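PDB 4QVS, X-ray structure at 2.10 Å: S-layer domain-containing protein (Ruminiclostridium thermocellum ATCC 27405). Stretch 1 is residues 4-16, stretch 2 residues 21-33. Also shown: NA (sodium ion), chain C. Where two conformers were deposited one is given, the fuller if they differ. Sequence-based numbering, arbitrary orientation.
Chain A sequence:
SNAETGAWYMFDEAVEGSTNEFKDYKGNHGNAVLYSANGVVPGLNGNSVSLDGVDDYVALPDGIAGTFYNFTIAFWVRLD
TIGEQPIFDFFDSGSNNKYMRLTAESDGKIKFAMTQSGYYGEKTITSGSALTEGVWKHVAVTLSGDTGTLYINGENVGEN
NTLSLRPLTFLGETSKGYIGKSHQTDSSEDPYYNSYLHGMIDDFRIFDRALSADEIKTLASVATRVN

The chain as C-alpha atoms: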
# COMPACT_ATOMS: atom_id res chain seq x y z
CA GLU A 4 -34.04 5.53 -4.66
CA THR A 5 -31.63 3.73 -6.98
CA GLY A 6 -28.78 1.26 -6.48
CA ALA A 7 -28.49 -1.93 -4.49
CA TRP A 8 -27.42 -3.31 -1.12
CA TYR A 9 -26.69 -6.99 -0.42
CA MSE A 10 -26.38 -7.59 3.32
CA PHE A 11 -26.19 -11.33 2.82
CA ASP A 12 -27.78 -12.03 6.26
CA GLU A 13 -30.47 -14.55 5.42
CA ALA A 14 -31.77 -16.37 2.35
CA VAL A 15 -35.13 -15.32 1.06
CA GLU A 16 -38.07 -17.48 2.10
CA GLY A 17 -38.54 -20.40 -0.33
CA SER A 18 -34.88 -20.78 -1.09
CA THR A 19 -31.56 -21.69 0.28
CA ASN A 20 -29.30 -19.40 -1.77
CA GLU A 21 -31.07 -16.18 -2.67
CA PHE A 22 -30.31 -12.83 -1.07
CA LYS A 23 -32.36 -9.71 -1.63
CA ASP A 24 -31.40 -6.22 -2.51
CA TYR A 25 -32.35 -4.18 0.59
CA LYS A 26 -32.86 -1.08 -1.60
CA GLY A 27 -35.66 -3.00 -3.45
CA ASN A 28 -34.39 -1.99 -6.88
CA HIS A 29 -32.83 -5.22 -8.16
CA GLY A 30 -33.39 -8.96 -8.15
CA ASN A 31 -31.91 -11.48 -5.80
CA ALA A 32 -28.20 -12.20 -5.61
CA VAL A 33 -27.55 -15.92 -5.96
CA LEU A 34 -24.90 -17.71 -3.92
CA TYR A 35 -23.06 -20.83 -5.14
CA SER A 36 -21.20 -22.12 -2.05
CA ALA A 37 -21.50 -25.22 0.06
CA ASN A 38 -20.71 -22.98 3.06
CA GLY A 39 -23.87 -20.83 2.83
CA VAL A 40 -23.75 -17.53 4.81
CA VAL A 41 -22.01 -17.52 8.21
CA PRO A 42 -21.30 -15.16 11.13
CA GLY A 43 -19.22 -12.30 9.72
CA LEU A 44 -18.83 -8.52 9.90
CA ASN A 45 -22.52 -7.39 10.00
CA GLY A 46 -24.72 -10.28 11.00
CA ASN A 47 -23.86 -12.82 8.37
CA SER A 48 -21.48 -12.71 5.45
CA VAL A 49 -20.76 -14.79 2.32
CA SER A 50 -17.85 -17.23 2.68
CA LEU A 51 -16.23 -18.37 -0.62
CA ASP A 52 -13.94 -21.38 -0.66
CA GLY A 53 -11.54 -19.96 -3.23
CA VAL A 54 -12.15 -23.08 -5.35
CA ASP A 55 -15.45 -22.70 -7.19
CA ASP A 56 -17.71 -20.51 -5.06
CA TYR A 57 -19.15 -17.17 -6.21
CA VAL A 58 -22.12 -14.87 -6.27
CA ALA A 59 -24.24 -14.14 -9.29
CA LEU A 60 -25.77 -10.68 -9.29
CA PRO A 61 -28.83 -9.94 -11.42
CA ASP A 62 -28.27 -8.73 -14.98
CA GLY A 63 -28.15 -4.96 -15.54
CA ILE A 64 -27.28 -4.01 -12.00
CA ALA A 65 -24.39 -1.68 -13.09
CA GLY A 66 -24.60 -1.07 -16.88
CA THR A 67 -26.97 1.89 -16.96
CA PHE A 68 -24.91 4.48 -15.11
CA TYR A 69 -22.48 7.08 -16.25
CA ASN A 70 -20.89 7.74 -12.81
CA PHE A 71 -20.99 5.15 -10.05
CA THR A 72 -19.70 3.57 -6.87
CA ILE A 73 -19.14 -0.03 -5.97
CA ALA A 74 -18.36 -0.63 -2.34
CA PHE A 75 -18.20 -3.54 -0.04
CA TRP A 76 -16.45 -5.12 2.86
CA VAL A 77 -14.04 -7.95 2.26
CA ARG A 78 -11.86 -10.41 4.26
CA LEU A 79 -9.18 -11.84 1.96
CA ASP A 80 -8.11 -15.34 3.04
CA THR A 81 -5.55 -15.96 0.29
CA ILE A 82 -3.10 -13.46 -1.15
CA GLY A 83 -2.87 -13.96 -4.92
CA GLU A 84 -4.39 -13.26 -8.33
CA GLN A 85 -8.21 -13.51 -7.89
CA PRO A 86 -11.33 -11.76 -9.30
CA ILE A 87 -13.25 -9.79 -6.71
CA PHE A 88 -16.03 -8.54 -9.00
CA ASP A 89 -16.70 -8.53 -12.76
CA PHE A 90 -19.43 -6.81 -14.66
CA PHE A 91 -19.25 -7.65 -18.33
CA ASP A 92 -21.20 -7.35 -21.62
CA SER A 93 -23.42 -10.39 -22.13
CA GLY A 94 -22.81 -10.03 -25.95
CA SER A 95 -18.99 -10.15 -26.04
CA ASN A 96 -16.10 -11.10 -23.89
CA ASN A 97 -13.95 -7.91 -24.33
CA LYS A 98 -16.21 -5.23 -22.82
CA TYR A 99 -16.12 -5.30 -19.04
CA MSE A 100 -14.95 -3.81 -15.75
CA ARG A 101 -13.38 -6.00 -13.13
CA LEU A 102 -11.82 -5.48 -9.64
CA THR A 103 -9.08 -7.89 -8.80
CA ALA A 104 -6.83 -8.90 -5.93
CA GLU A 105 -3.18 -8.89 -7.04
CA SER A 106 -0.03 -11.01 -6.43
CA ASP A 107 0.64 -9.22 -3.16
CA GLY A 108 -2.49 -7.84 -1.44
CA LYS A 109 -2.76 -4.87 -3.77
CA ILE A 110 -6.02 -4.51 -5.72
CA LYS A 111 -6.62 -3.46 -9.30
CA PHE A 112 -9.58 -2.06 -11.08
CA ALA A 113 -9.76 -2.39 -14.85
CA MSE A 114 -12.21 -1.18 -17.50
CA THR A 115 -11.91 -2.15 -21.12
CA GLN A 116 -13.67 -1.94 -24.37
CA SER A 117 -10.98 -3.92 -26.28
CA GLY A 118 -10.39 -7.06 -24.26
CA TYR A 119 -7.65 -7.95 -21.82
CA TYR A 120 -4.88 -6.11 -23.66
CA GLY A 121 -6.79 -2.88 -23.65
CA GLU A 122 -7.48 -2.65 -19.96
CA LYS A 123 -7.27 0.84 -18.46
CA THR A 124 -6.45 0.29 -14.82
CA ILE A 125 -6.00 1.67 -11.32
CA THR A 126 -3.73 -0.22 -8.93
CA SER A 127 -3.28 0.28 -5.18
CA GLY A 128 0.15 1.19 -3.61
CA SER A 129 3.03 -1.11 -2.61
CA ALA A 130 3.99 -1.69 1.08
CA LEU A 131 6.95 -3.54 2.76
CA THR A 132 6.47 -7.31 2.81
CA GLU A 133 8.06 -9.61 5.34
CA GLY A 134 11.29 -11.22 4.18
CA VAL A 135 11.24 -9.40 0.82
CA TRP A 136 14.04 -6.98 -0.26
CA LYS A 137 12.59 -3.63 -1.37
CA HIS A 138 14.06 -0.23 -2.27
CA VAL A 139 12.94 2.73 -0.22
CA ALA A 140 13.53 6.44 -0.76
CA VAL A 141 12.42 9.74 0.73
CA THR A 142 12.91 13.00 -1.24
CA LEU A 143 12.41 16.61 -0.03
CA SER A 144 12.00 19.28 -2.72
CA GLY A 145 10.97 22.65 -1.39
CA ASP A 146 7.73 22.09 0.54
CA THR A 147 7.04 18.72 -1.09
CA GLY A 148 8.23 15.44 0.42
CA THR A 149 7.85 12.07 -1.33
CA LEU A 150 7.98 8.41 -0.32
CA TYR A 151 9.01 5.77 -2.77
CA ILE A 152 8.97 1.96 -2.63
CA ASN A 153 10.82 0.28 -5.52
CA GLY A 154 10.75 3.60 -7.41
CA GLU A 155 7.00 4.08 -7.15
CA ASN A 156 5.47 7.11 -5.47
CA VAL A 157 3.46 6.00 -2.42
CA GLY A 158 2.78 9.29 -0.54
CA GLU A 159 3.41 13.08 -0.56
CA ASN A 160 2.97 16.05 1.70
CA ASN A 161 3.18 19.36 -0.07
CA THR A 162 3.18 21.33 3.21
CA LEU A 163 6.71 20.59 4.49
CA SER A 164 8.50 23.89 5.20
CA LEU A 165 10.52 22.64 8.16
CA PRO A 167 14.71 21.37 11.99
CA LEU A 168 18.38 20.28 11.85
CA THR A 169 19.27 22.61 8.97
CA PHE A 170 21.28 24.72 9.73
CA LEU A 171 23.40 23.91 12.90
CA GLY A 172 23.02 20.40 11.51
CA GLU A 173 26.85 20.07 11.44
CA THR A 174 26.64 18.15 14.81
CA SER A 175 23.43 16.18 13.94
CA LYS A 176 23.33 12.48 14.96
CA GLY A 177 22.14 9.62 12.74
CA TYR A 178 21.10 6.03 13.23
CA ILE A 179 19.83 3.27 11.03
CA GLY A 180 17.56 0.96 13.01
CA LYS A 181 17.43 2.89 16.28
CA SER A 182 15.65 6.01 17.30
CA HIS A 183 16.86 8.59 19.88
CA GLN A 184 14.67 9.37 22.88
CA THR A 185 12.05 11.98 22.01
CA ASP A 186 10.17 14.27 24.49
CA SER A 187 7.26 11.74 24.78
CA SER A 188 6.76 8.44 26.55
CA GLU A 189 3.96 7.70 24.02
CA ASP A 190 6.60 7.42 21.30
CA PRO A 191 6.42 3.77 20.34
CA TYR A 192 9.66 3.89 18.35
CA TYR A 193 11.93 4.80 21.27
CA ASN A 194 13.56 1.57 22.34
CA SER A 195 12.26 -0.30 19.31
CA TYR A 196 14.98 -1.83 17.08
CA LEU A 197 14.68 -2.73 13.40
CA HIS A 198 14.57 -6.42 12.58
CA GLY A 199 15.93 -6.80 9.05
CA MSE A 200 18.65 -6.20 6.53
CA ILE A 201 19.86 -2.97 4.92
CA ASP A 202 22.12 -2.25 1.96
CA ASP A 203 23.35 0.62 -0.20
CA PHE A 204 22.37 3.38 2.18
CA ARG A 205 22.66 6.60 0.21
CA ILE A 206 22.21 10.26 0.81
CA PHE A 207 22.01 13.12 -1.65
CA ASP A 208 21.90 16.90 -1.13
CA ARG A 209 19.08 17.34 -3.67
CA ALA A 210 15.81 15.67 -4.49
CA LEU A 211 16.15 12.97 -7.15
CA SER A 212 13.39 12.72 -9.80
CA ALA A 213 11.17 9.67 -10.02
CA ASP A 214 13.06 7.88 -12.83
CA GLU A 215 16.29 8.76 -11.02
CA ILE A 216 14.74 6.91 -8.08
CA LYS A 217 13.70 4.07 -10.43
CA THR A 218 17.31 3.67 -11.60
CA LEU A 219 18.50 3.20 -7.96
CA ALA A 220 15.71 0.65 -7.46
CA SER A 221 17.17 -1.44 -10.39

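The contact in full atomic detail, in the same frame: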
# COMPACT_ATOMS: atom_id res chain seq x y z
N GLU A 4 -35.47 5.95 -4.74
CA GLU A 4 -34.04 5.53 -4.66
C GLU A 4 -33.56 4.78 -5.89
O GLU A 4 -34.34 4.45 -6.79
CB GLU A 4 -33.82 4.62 -3.43
CG GLU A 4 -33.81 5.37 -2.11
CD GLU A 4 -32.74 6.43 -2.10
OE1 GLU A 4 -31.83 6.37 -2.97
OE2 GLU A 4 -32.79 7.34 -1.24
N THR A 5 -32.25 4.58 -5.95
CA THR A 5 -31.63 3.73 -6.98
C THR A 5 -30.51 2.95 -6.29
O THR A 5 -30.27 3.12 -5.09
CB THR A 5 -31.10 4.51 -8.20
OG1 THR A 5 -30.16 5.49 -7.78
CG2 THR A 5 -32.24 5.20 -8.95
N GLY A 6 -29.87 2.06 -7.03
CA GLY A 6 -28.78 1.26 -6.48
C GLY A 6 -29.24 0.02 -5.73
O GLY A 6 -30.43 -0.26 -5.62
N ALA A 7 -28.26 -0.70 -5.21
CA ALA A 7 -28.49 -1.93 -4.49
C ALA A 7 -27.64 -2.06 -3.22
O ALA A 7 -26.59 -1.40 -3.05
CB ALA A 7 -28.20 -3.09 -5.41
N TRP A 8 -28.09 -2.97 -2.37
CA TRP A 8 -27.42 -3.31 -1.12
C TRP A 8 -27.67 -4.76 -0.72
O TRP A 8 -28.76 -5.10 -0.26
CB TRP A 8 -27.88 -2.36 -0.01
CG TRP A 8 -27.22 -2.57 1.29
CD1 TRP A 8 -26.14 -3.34 1.54
CD2 TRP A 8 -27.50 -1.84 2.52
NE1 TRP A 8 -25.76 -3.19 2.89
CE2 TRP A 8 -26.59 -2.29 3.49
CE3 TRP A 8 -28.46 -0.90 2.89
CZ2 TRP A 8 -26.58 -1.80 4.83
CZ3 TRP A 8 -28.47 -0.41 4.23
CH2 TRP A 8 -27.53 -0.87 5.17
N TYR A 9 -26.64 -5.60 -0.83
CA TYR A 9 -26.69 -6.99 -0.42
C TYR A 9 -26.02 -7.12 0.95
O TYR A 9 -24.81 -6.93 1.10
CB TYR A 9 -26.05 -7.90 -1.47
CG TYR A 9 -26.85 -7.85 -2.76
CD1 TYR A 9 -28.07 -8.55 -2.88
CD2 TYR A 9 -26.46 -7.04 -3.80
CE1 TYR A 9 -28.86 -8.46 -4.02
CE2 TYR A 9 -27.24 -6.99 -4.97
CZ TYR A 9 -28.43 -7.69 -5.06
OH TYR A 9 -29.17 -7.59 -6.22
N MSE A 10 -26.84 -7.45 1.95
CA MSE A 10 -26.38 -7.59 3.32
C MSE A 10 -26.04 -9.02 3.58
O MSE A 10 -25.42 -9.33 4.57
CB MSE A 10 -27.49 -7.16 4.27
CG MSE A 10 -27.83 -5.69 4.13
SE MSE A 10 -29.18 -5.32 5.51
CE MSE A 10 -27.84 -5.28 6.96
N PHE A 11 -26.51 -9.92 2.70
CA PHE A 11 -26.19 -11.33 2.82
C PHE A 11 -26.41 -11.93 4.22
O PHE A 11 -25.59 -12.77 4.66
CB PHE A 11 -24.74 -11.59 2.39
CG PHE A 11 -24.43 -11.21 0.97
CD1 PHE A 11 -25.07 -11.86 -0.11
CD2 PHE A 11 -23.45 -10.28 0.67
CE1 PHE A 11 -24.75 -11.53 -1.41
CE2 PHE A 11 -23.14 -9.96 -0.65
CZ PHE A 11 -23.81 -10.58 -1.69
N ASP A 12 -27.49 -11.53 4.90
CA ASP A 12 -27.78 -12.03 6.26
C ASP A 12 -28.64 -13.27 6.31
O ASP A 12 -28.47 -14.09 7.20
CB ASP A 12 -28.42 -10.93 7.11
CG ASP A 12 -27.44 -9.81 7.44
OD1 ASP A 12 -26.21 -10.06 7.41
OD2 ASP A 12 -27.89 -8.68 7.70
N GLU A 13 -29.55 -13.44 5.35
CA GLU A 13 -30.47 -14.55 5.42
C GLU A 13 -31.14 -14.76 4.07
O GLU A 13 -31.62 -13.81 3.47
CB GLU A 13 -31.55 -14.19 6.44
CG GLU A 13 -32.44 -15.35 6.83
CD GLU A 13 -33.40 -14.93 7.92
OE1 GLU A 13 -34.13 -13.95 7.70
OE2 GLU A 13 -33.42 -15.57 9.01
N ALA A 14 -31.18 -16.01 3.63
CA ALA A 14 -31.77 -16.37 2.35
C ALA A 14 -33.23 -15.98 2.31
O ALA A 14 -33.91 -15.98 3.35
CB ALA A 14 -31.63 -17.87 2.09
N VAL A 15 -33.72 -15.62 1.14
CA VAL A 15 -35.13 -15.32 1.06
C VAL A 15 -35.96 -16.60 1.24
O VAL A 15 -35.56 -17.71 0.87
CB VAL A 15 -35.54 -14.65 -0.25
CG1 VAL A 15 -34.85 -13.30 -0.38
CG2 VAL A 15 -35.27 -15.56 -1.42
N GLU A 16 -37.13 -16.41 1.82
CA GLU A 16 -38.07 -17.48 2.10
C GLU A 16 -38.26 -18.27 0.80
O GLU A 16 -38.34 -17.69 -0.28
CB GLU A 16 -39.37 -16.82 2.58
CG GLU A 16 -40.13 -17.53 3.70
CD GLU A 16 -40.98 -18.68 3.22
OE1 GLU A 16 -40.73 -19.23 2.13
OE2 GLU A 16 -41.91 -19.04 3.96
N GLU A 21 -30.76 -17.49 -2.12
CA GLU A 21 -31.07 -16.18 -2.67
C GLU A 21 -31.05 -15.11 -1.60
O GLU A 21 -31.53 -15.31 -0.50
CB GLU A 21 -32.38 -16.20 -3.43
CG GLU A 21 -32.28 -17.06 -4.67
CD GLU A 21 -33.55 -17.10 -5.48
OE1 GLU A 21 -34.17 -16.05 -5.73
OE2 GLU A 21 -33.90 -18.21 -5.88
N PHE A 22 -30.48 -13.97 -1.97
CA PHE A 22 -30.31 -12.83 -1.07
C PHE A 22 -30.79 -11.55 -1.73
O PHE A 22 -30.38 -11.17 -2.84
CB PHE A 22 -28.85 -12.76 -0.65
CG PHE A 22 -28.42 -13.96 0.14
CD1 PHE A 22 -28.64 -14.02 1.51
CD2 PHE A 22 -27.85 -15.06 -0.49
CE1 PHE A 22 -28.29 -15.14 2.24
CE2 PHE A 22 -27.51 -16.20 0.24
CZ PHE A 22 -27.71 -16.24 1.60
N LYS A 23 -31.71 -10.88 -1.05
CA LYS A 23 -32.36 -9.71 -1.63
C LYS A 23 -31.52 -8.47 -1.59
O LYS A 23 -30.54 -8.35 -0.81
CB LYS A 23 -33.66 -9.41 -0.88
CG LYS A 23 -33.44 -8.86 0.52
CD LYS A 23 -34.73 -8.43 1.18
CE LYS A 23 -34.43 -7.95 2.59
NZ LYS A 23 -35.62 -7.36 3.25
N ASP A 24 -31.91 -7.56 -2.47
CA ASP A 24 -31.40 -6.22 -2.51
C ASP A 24 -32.23 -5.41 -1.50
O ASP A 24 -33.40 -5.16 -1.73
CB ASP A 24 -31.66 -5.63 -3.88
CG ASP A 24 -31.43 -4.16 -3.91
OD1 ASP A 24 -30.76 -3.65 -2.99
OD2 ASP A 24 -31.90 -3.51 -4.86
N TYR A 25 -31.63 -4.99 -0.40
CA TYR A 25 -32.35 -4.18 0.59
C TYR A 25 -32.91 -2.86 0.07
O TYR A 25 -33.85 -2.32 0.65
CB TYR A 25 -31.47 -3.92 1.79
CG TYR A 25 -31.49 -5.08 2.71
CD1 TYR A 25 -30.77 -6.23 2.41
CD2 TYR A 25 -32.27 -5.06 3.86
CE1 TYR A 25 -30.81 -7.31 3.25
CE2 TYR A 25 -32.31 -6.14 4.70
CZ TYR A 25 -31.58 -7.26 4.40
OH TYR A 25 -31.63 -8.32 5.25
N LYS A 26 -32.35 -2.34 -1.01
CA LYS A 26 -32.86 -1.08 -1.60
C LYS A 26 -34.14 -1.37 -2.43
O LYS A 26 -34.84 -0.46 -2.81
CB LYS A 26 -31.82 -0.39 -2.48
CG LYS A 26 -30.59 0.14 -1.74
CD LYS A 26 -30.91 1.39 -0.95
CE LYS A 26 -29.91 1.61 0.17
NZ LYS A 26 -30.46 2.44 1.30
N GLY A 27 -34.42 -2.64 -2.72
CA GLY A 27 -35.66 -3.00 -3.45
C GLY A 27 -35.68 -2.42 -4.83
O GLY A 27 -36.69 -1.90 -5.27
N ASN A 28 -34.52 -2.45 -5.49
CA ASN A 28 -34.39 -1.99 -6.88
C ASN A 28 -33.91 -3.07 -7.83
O ASN A 28 -34.02 -2.90 -9.04
CB ASN A 28 -33.44 -0.81 -6.99
CG ASN A 28 -33.90 0.40 -6.20
OD1 ASN A 28 -33.14 0.97 -5.40
ND2 ASN A 28 -35.15 0.80 -6.41
N HIS A 29 -33.39 -4.18 -7.31
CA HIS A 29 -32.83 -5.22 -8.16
C HIS A 29 -33.20 -6.58 -7.61
O HIS A 29 -33.59 -6.72 -6.43
CB HIS A 29 -31.30 -5.05 -8.34
CG HIS A 29 -30.93 -3.72 -8.90
ND1 HIS A 29 -30.92 -3.44 -10.25
CD2 HIS A 29 -30.59 -2.56 -8.28
CE1 HIS A 29 -30.57 -2.18 -10.44
NE2 HIS A 29 -30.38 -1.62 -9.26
N GLY A 30 -33.12 -7.57 -8.49
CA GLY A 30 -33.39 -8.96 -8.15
C GLY A 30 -32.43 -9.54 -7.13
O GLY A 30 -31.47 -8.88 -6.66
N ASN A 31 -32.68 -10.80 -6.80
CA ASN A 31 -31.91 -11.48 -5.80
C ASN A 31 -30.53 -11.86 -6.26
O ASN A 31 -30.33 -12.24 -7.41
CB ASN A 31 -32.65 -12.73 -5.36
CG ASN A 31 -33.98 -12.41 -4.72
OD1 ASN A 31 -34.17 -11.29 -4.21
ND2 ASN A 31 -34.91 -13.37 -4.73
N ALA A 32 -29.55 -11.68 -5.36
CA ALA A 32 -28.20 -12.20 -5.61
C ALA A 32 -28.27 -13.70 -5.40
O ALA A 32 -29.00 -14.15 -4.54
CB ALA A 32 -27.18 -11.58 -4.67
N VAL A 33 -27.54 -14.50 -6.17
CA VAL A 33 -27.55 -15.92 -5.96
C VAL A 33 -26.17 -16.40 -5.54
O VAL A 33 -25.17 -16.18 -6.24
CB VAL A 33 -28.00 -16.67 -7.27
CG1 VAL A 33 -28.15 -18.15 -6.99
CG2 VAL A 33 -29.33 -16.09 -7.75
NA NA C . -24.15 -9.03 6.46
O HOH W 1 -30.85 1.02 -9.28
O HOH W 2 -28.99 -9.44 1.04
O HOH W 3 -32.17 -11.99 1.65
O HOH W 4 -24.82 -7.13 6.55

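Irregular segments cannot rely on a repeating ladder of backbone hydrogen bonds, so their polar groups must be satisfied one at a time, by side chains and water as well as by main chain. The contact between residues 4-16 and 21-33 of this S-layer domain-containing protein, which buries 1056 Å² in total, illustrates the principle.

Asp 24 is the clearest case. Its chi1 is t and its CA-to-CB bond runs sideways, but the carboxylate comes nearer to the first stretch, where OD1 accepts a hydrogen bond from Trp 8 N at 2.8 Å. The same Asp 24 OD1 takes Lys 26 N at 2.9 Å, and Asp 24 OD2 takes Asn 28 N, also at 2.9 Å, with a weak bond from His 29 N. Asp 24 also begins a type I turn, closed by Gly 27 N to Asp 24 O at 2.9 Å; Gly 27, with its positive phi, suits the last position. One buried carboxylate thus serves several amides of the turn region while tying it to the neighbouring strand. The next link is pure backbone: Tyr 25 N donates to Trp 8 O at 2.9 Å. Farther along, Val 15 N donates to Glu 21 O at 2.8 Å, an oxygen also approached by Ala 14 CA at 3.1 Å.

Tyr 9 shows how a side chain can point away at CB and still make the contact. Its hydroxyl donates to Gly 30 O, OH to O 2.7 Å, while Ala 32 CB lies over one ring face, 3.9 Å from the centroid; the methyl packs against the ring, Ala 32 CB lying 3.6 Å from Tyr 9 CE1. Nearby, the edge of the Phe 11 ring meets the face of Phe 22 with centroids 5.9 Å apart. Selenomethionine Met 10 sets its selenium almost squarely over Tyr 25, SE lying 3.2 Å from the ring centroid.

Water completes the account. Water 2 accepts from Phe 11 N at 3.0 Å and donates to Lys 23 O at 2.6 Å; water 3 donates to Glu 13 O at 2.6 Å and accepts from Lys 23 N at 3.0 Å. Water 1 accepts from Gly 6 N at 2.7 Å and lies 2.7 Å from His 29 NE2. Gly 6 itself has backbone angles that would jam a CB against the preceding carbonyl. Finally, Met 10 O and Asp 12 OD1 are 3.0 Å apart, an approach of two oxygens explained by the sodium ion that both bind.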